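Local coordinates for protein P-granule scaffold (Caenorhabditis japonica, PDB 5W4A) that probably scaffolds the assembly of germ granules (P granules), which take part in mRNA repression, this part being its helical N-terminal domain, at residues 17-22 against 173-178; 155-160 against 179-184. All coordinates share one frame; numbering follows the deposited sequence.

Contact 1 of 2, residues 17-22 against 173-178. With EDO (1,2-ethanediol), chain T; EDO (1,2-ethanediol), chain Q.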
loop_
_atom_site.group_PDB
_atom_site.type_symbol
_atom_site.label_atom_id
_atom_site.label_comp_id
_atom_site.label_asym_id
_atom_site.label_seq_id
_atom_site.Cartn_x
_atom_site.Cartn_y
_atom_site.Cartn_z
ATOM N N TYR C 17 -1.245 15.239 4.652
ATOM C CA TYR C 17 -2.286 15.583 3.683
ATOM C C TYR C 17 -3.521 16.128 4.399
ATOM O O TYR C 17 -4.020 17.211 4.062
ATOM C CB TYR C 17 -2.683 14.369 2.799
ATOM C CG TYR C 17 -3.854 14.748 1.971
ATOM C CD1 TYR C 17 -3.723 15.667 0.928
ATOM C CD2 TYR C 17 -5.126 14.293 2.296
ATOM C CE1 TYR C 17 -4.813 16.136 0.240
ATOM C CE2 TYR C 17 -6.224 14.737 1.605
ATOM C CZ TYR C 17 -6.063 15.657 0.576
ATOM O OH TYR C 17 -7.133 16.122 -0.133
ATOM N N PHE C 18 -4.002 15.402 5.412
ATOM C CA PHE C 18 -5.325 15.660 5.990
ATOM C C PHE C 18 -5.325 16.772 7.038
ATOM O O PHE C 18 -6.388 17.318 7.338
ATOM C CB PHE C 18 -5.872 14.380 6.635
ATOM C CG PHE C 18 -6.295 13.319 5.650
ATOM C CD1 PHE C 18 -5.444 12.270 5.321
ATOM C CD2 PHE C 18 -7.561 13.366 5.056
ATOM C CE1 PHE C 18 -5.838 11.300 4.417
ATOM C CE2 PHE C 18 -7.957 12.389 4.160
ATOM C CZ PHE C 18 -7.093 11.367 3.823
ATOM N N PHE C 19 -4.165 17.118 7.614
ATOM C CA PHE C 19 -4.099 18.014 8.778
ATOM C C PHE C 19 -3.035 19.117 8.645
ATOM O O PHE C 19 -2.271 19.368 9.579
ATOM C CB PHE C 19 -3.836 17.186 10.035
ATOM C CG PHE C 19 -4.913 16.159 10.328
ATOM C CD1 PHE C 19 -6.138 16.563 10.789
ATOM C CD2 PHE C 19 -4.685 14.802 10.094
ATOM C CE1 PHE C 19 -7.152 15.616 11.058
ATOM C CE2 PHE C 19 -5.679 13.864 10.352
ATOM C CZ PHE C 19 -6.914 14.293 10.832
ATOM N N PRO C 20 -2.986 19.826 7.525
ATOM C CA PRO C 20 -1.932 20.868 7.415
ATOM C C PRO C 20 -2.003 21.984 8.451
ATOM O O PRO C 20 -0.945 22.410 8.938
ATOM C CB PRO C 20 -2.135 21.415 5.999
ATOM C CG PRO C 20 -3.524 21.062 5.629
ATOM C CD PRO C 20 -3.791 19.759 6.286
ATOM N N ASN C 21 -3.196 22.484 8.812
ATOM C CA ASN C 21 -3.222 23.571 9.789
ATOM C C ASN C 21 -2.880 23.062 11.187
ATOM O O ASN C 21 -2.333 23.822 11.997
ATOM C CB ASN C 21 -4.589 24.267 9.766
ATOM C CG ASN C 21 -4.580 25.600 10.486
ATOM O OD1 ASN C 21 -3.623 26.380 10.369
ATOM N ND2 ASN C 21 -5.667 25.893 11.199
ATOM N N LEU C 22 -3.160 21.787 11.486
ATOM C CA LEU C 22 -2.745 21.222 12.772
ATOM C C LEU C 22 -1.228 21.129 12.846
ATOM O O LEU C 22 -0.621 21.435 13.883
ATOM C CB LEU C 22 -3.381 19.845 12.973
ATOM C CG LEU C 22 -2.991 19.069 14.235
ATOM C CD1 LEU C 22 -3.485 19.793 15.467
ATOM C CD2 LEU C 22 -3.573 17.663 14.212
ATOM N N TYR C 173 -1.591 8.661 12.683
ATOM C CA TYR C 173 -1.548 8.839 14.136
ATOM C C TYR C 173 -2.674 9.742 14.623
ATOM O O TYR C 173 -3.343 9.427 15.616
ATOM C CB TYR C 173 -0.184 9.398 14.553
ATOM C CG TYR C 173 -0.023 9.444 16.053
ATOM C CD1 TYR C 173 0.113 8.257 16.770
ATOM C CD2 TYR C 173 -0.069 10.628 16.745
ATOM C CE1 TYR C 173 0.227 8.250 18.131
ATOM C CE2 TYR C 173 0.084 10.635 18.161
ATOM C CZ TYR C 173 0.216 9.436 18.817
ATOM O OH TYR C 173 0.327 9.348 20.198
ATOM N N VAL C 174 -2.884 10.881 13.956
ATOM C CA VAL C 174 -3.970 11.785 14.339
ATOM C C VAL C 174 -5.312 11.076 14.250
ATOM O O VAL C 174 -6.119 11.138 15.184
ATOM C CB VAL C 174 -3.968 13.053 13.472
ATOM C CG1 VAL C 174 -5.163 13.942 13.806
ATOM C CG2 VAL C 174 -2.664 13.873 13.648
ATOM N N PHE C 175 -5.589 10.398 13.126
ATOM C CA PHE C 175 -6.862 9.665 13.016
ATOM C C PHE C 175 -6.999 8.625 14.122
ATOM O O PHE C 175 -8.084 8.450 14.686
ATOM C CB PHE C 175 -7.002 8.978 11.649
ATOM C CG PHE C 175 -7.366 9.913 10.503
ATOM C CD1 PHE C 175 -8.566 10.632 10.521
ATOM C CD2 PHE C 175 -6.536 10.040 9.374
ATOM C CE1 PHE C 175 -8.931 11.481 9.463
ATOM C CE2 PHE C 175 -6.914 10.878 8.306
ATOM C CZ PHE C 175 -8.093 11.608 8.361
ATOM N N THR C 176 -5.925 7.898 14.425
ATOM C CA THR C 176 -5.986 6.902 15.484
ATOM C C THR C 176 -6.372 7.544 16.809
ATOM O O THR C 176 -7.231 7.021 17.536
ATOM C CB THR C 176 -4.642 6.183 15.590
ATOM O OG1 THR C 176 -4.445 5.366 14.420
ATOM C CG2 THR C 176 -4.565 5.304 16.817
ATOM N N LYS C 177 -5.768 8.689 17.132
ATOM C CA LYS C 177 -6.067 9.382 18.386
ATOM C C LYS C 177 -7.515 9.862 18.417
ATOM O O LYS C 177 -8.231 9.640 19.409
ATOM C CB LYS C 177 -5.106 10.571 18.575
ATOM C CG LYS C 177 -3.650 10.217 18.890
ATOM C CD LYS C 177 -3.455 9.753 20.330
ATOM C CE LYS C 177 -3.741 10.874 21.317
ATOM N NZ LYS C 177 -3.387 10.499 22.713
ATOM N N ILE C 178 -7.976 10.530 17.339
ATOM C CA ILE C 178 -9.287 11.181 17.360
ATOM C C ILE C 178 -10.420 10.173 17.260
ATOM O O ILE C 178 -11.482 10.364 17.869
ATOM C CB ILE C 178 -9.370 12.231 16.237
ATOM C CG1 ILE C 178 -8.358 13.341 16.509
ATOM C CG2 ILE C 178 -10.798 12.764 16.074
ATOM C CD1 ILE C 178 -8.672 14.178 17.739
HETATM C C1 EDO T . -11.842 9.037 21.121
HETATM O O1 EDO T . -13.264 9.020 21.308
HETATM C C2 EDO T . -11.251 10.445 21.284
HETATM O O2 EDO T . -12.017 11.469 20.618
HETATM C C1 EDO Q . -14.940 11.201 16.602
HETATM O O1 EDO Q . -14.689 10.194 17.599
HETATM C C2 EDO Q . -15.376 12.511 17.253
HETATM O O2 EDO Q . -14.243 13.206 17.786
#
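Phe19 lays one face of its ring over Val174. The CG1 methyl of Val174 stands 3.5 Å from the ring centroid, 17° off the ring normal, a CH-pi contact. The two side chains slide past each other in opposite directions. Val174 CG1 is anti to its backbone N, which sets this methyl over the ring. The other methyl, CG2, meets Leu22 CD2 tip to tip at 3.9 Å.

Phe175 links the two phenylalanines of the 17-22 segment. The edge of Phe19 points at one face of Phe175, with CE2 over the ring centre. The centroids are 5.0 Å apart and the planes stand at 60°. Phe175 in turn presents its own edge, through CE2 and CZ, to a face of Phe18. Phe175 CE2 lies 3.6 Å from Phe18 CD1, and the planes are turned by 75°. Phe18 and Phe175 form a T-shaped pair, and the three rings make an aromatic cluster. Tyr17 CD2 sits over the opposite face of Phe18, which is packed on both sides.

Phe19 is the N-cap residue of helix 20-28. The backbone N atoms of Tyr17 and Phe18 both bond to Asp171 OD2, which ties this turn to helix 169-179 beside the cluster. Phe43 of helix 42-47 packs on Phe19 and Leu22. An alanine in place of Phe19 would probably open a gap over Val174 and leave a face of Phe175 without its aromatic partner.

Away from the rings, Ile178 O accepts hydrogen bonds from O2 of one ethanediol (3.0 Å) and O1 of another (3.2 Å), probably from the crystallisation liquor. No hydrogen bond crosses between the two segments. Their grip is apolar and aromatic, consistent with a buried contact probably held by ring packing and the exclusion of water.

Contact 2 of 2, residues 155-160 against 179-184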
loop_
_atom_site.group_PDB
_atom_site.type_symbol
_atom_site.label_atom_id
_atom_site.label_comp_id
_atom_site.label_asym_id
_atom_site.label_seq_id
_atom_site.Cartn_x
_atom_site.Cartn_y
_atom_site.Cartn_z
ATOM N N GLU C 155 -11.058 -2.512 10.669
ATOM C CA GLU C 155 -10.903 -2.349 9.234
ATOM C C GLU C 155 -10.497 -0.919 8.906
ATOM O O GLU C 155 -9.603 -0.685 8.083
ATOM C CB GLU C 155 -12.215 -2.719 8.525
ATOM C CG GLU C 155 -12.121 -2.599 7.028
ATOM C CD GLU C 155 -13.428 -2.825 6.266
ATOM O OE1 GLU C 155 -14.521 -2.904 6.877
ATOM O OE2 GLU C 155 -13.345 -2.888 5.024
ATOM N N LYS C 156 -11.146 0.050 9.551
ATOM C CA LYS C 156 -10.816 1.441 9.299
ATOM C C LYS C 156 -9.362 1.718 9.657
ATOM O O LYS C 156 -8.648 2.385 8.897
ATOM C CB LYS C 156 -11.775 2.345 10.079
ATOM C CG LYS C 156 -11.837 3.739 9.578
ATOM C CD LYS C 156 -12.910 4.598 10.300
ATOM C CE LYS C 156 -13.075 5.975 9.600
ATOM N NZ LYS C 156 -14.091 6.953 10.208
ATOM N N PHE C 157 -8.902 1.204 10.804
ATOM C CA PHE C 157 -7.491 1.330 11.177
ATOM C C PHE C 157 -6.572 0.679 10.141
ATOM O O PHE C 157 -5.548 1.258 9.751
ATOM C CB PHE C 157 -7.248 0.719 12.559
ATOM C CG PHE C 157 -5.814 0.736 12.947
ATOM C CD1 PHE C 157 -5.206 1.934 13.295
ATOM C CD2 PHE C 157 -5.045 -0.414 12.928
ATOM C CE1 PHE C 157 -3.883 1.974 13.626
ATOM C CE2 PHE C 157 -3.717 -0.372 13.283
ATOM C CZ PHE C 157 -3.139 0.831 13.622
ATOM N N THR C 158 -6.936 -0.509 9.665
ATOM C CA THR C 158 -6.127 -1.195 8.664
ATOM C C THR C 158 -5.990 -0.359 7.397
ATOM O O THR C 158 -4.888 -0.248 6.831
ATOM C CB THR C 158 -6.763 -2.561 8.347
ATOM O OG1 THR C 158 -6.787 -3.353 9.542
ATOM C CG2 THR C 158 -6.004 -3.298 7.281
ATOM N N GLU C 159 -7.082 0.237 6.941
ATOM C CA GLU C 159 -7.028 1.020 5.704
ATOM C C GLU C 159 -6.299 2.355 5.919
ATOM O O GLU C 159 -5.473 2.755 5.089
ATOM C CB GLU C 159 -8.434 1.246 5.139
ATOM C CG GLU C 159 -9.139 -0.057 4.736
ATOM C CD GLU C 159 -8.437 -0.850 3.613
ATOM O OE1 GLU C 159 -7.506 -0.358 2.955
ATOM O OE2 GLU C 159 -8.865 -2.011 3.381
ATOM N N LEU C 160 -6.559 3.038 7.033
ATOM C CA LEU C 160 -5.825 4.274 7.331
ATOM C C LEU C 160 -4.327 4.023 7.488
ATOM O O LEU C 160 -3.499 4.911 7.229
ATOM C CB LEU C 160 -6.383 4.905 8.601
ATOM C CG LEU C 160 -7.723 5.599 8.468
ATOM C CD1 LEU C 160 -8.366 5.865 9.817
ATOM C CD2 LEU C 160 -7.555 6.902 7.682
ATOM N N LEU C 179 -10.233 9.098 16.501
ATOM C CA LEU C 179 -11.268 8.096 16.313
ATOM C C LEU C 179 -11.192 6.965 17.317
ATOM O O LEU C 179 -11.999 6.037 17.221
ATOM C CB LEU C 179 -11.188 7.527 14.901
ATOM C CG LEU C 179 -11.423 8.581 13.814
ATOM C CD1 LEU C 179 -11.223 7.932 12.464
ATOM C CD2 LEU C 179 -12.787 9.243 13.938
ATOM N N GLY C 180 -10.219 6.984 18.217
ATOM C CA GLY C 180 -10.132 5.949 19.238
ATOM C C GLY C 180 -9.826 4.581 18.672
ATOM O O GLY C 180 -10.417 3.584 19.102
ATOM N N LEU C 181 -8.916 4.500 17.708
ATOM C CA LEU C 181 -8.645 3.230 17.058
ATOM C C LEU C 181 -7.604 2.381 17.777
ATOM O O LEU C 181 -7.372 1.242 17.352
ATOM C CB LEU C 181 -8.192 3.460 15.601
ATOM C CG LEU C 181 -9.172 4.324 14.797
ATOM C CD1 LEU C 181 -8.638 4.567 13.401
ATOM C CD2 LEU C 181 -10.550 3.707 14.736
ATOM N N GLU C 182 -6.939 2.904 18.809
ATOM C CA GLU C 182 -5.970 2.107 19.557
ATOM C C GLU C 182 -6.706 1.232 20.572
ATOM O O GLU C 182 -7.421 1.741 21.441
ATOM C CB GLU C 182 -4.941 3.015 20.238
ATOM C CG GLU C 182 -3.829 2.206 20.904
ATOM C CD GLU C 182 -2.772 3.067 21.589
ATOM O OE1 GLU C 182 -2.856 4.309 21.521
ATOM O OE2 GLU C 182 -1.853 2.472 22.188
ATOM N N ASP C 183 -6.544 -0.080 20.457
ATOM C CA ASP C 183 -7.128 -1.016 21.418
ATOM C C ASP C 183 -6.152 -2.181 21.557
ATOM O O ASP C 183 -5.042 -2.138 21.025
ATOM C CB ASP C 183 -8.543 -1.430 20.985
ATOM C CG ASP C 183 -8.569 -2.314 19.726
ATOM O OD1 ASP C 183 -7.533 -2.868 19.301
ATOM O OD2 ASP C 183 -9.665 -2.465 19.154
ATOM N N GLU C 184 -6.549 -3.227 22.292
ATOM C CA GLU C 184 -5.612 -4.319 22.535
ATOM C C GLU C 184 -5.152 -4.994 21.235
ATOM O O GLU C 184 -4.013 -5.468 21.159
ATOM C CB GLU C 184 -6.242 -5.347 23.493
ATOM C CG GLU C 184 -7.457 -6.063 22.924
ATOM C CD GLU C 184 -8.145 -6.983 23.933
ATOM O OE1 GLU C 184 -7.750 -6.984 25.123
ATOM O OE2 GLU C 184 -9.086 -7.703 23.524
#
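Leu160 and Leu181 cross at about a right angle and meet through their methyls, with Leu160 CD1 3.8 Å from Leu181 CD1. Leu181 CD1 also reaches the backbone of the helix, 4.1 Å from Phe157 CA. This leucine therefore touches both Phe157 and Leu160 of helix 153-160.

Phe157 and Leu181 are set at a slant to each other. The nearest approach is 4.1 Å, from Phe157 CD1 to Leu181 CB. The ring has further neighbours in Val190 and Ile193 of helix 187-201, and Arg128 of the second subunit packs on it too.

Leu179 meets a different side chain, crossing Lys156 at about a right angle. The lysine chain is extended beyond CG, and its end passes the leucine methyl: Lys156 NZ is 3.8 Å from Leu179 CD1, with CE beside it. The polar partner of NZ is elsewhere: it hydrogen-bonds to Ala83 O in the last turn of helix 71-84. A looser apolar contact joins Leu179 CD1 to Leu160 CD1 at 4.4 Å.

Gly180 separates the two leucines. It has positive phi (66°), which favours glycine, and forms a Schellman motif at the end of helix 169-179. Leu179 and Leu181, on either side of this turn, both reach helix 153-160. Beyond them, Glu182 forms a salt bridge with Arg194.

The segments share no hydrogen bond. Leucine and phenylalanine carbons make the main part of the join, while the lysine brings CE and NZ against a methyl. Its charge is probably stabilised by the Ala83 carbonyl at the C-terminal turn of helix 71-84.

Overall arrangement
The centres of contacts 1 and 2 lie 14 Å apart, and helix 169-179 serves both. Contact 1 uses the helix body and lies near the centre of the chain; contact 2 uses its C-terminal end and the loop that follows. Along the chain the order is 17-22, 155-160, 173-178, 179-184, so the segments of the two contacts alternate. They also touch: Thr176 O probably accepts a hydrogen bond from Leu181 N, and Phe175 packs on Leu160. Helix 169-179 thus joins helix 20-28 and the turn before it to helix 153-160, tying the start of this largely helical domain to its C-terminal half.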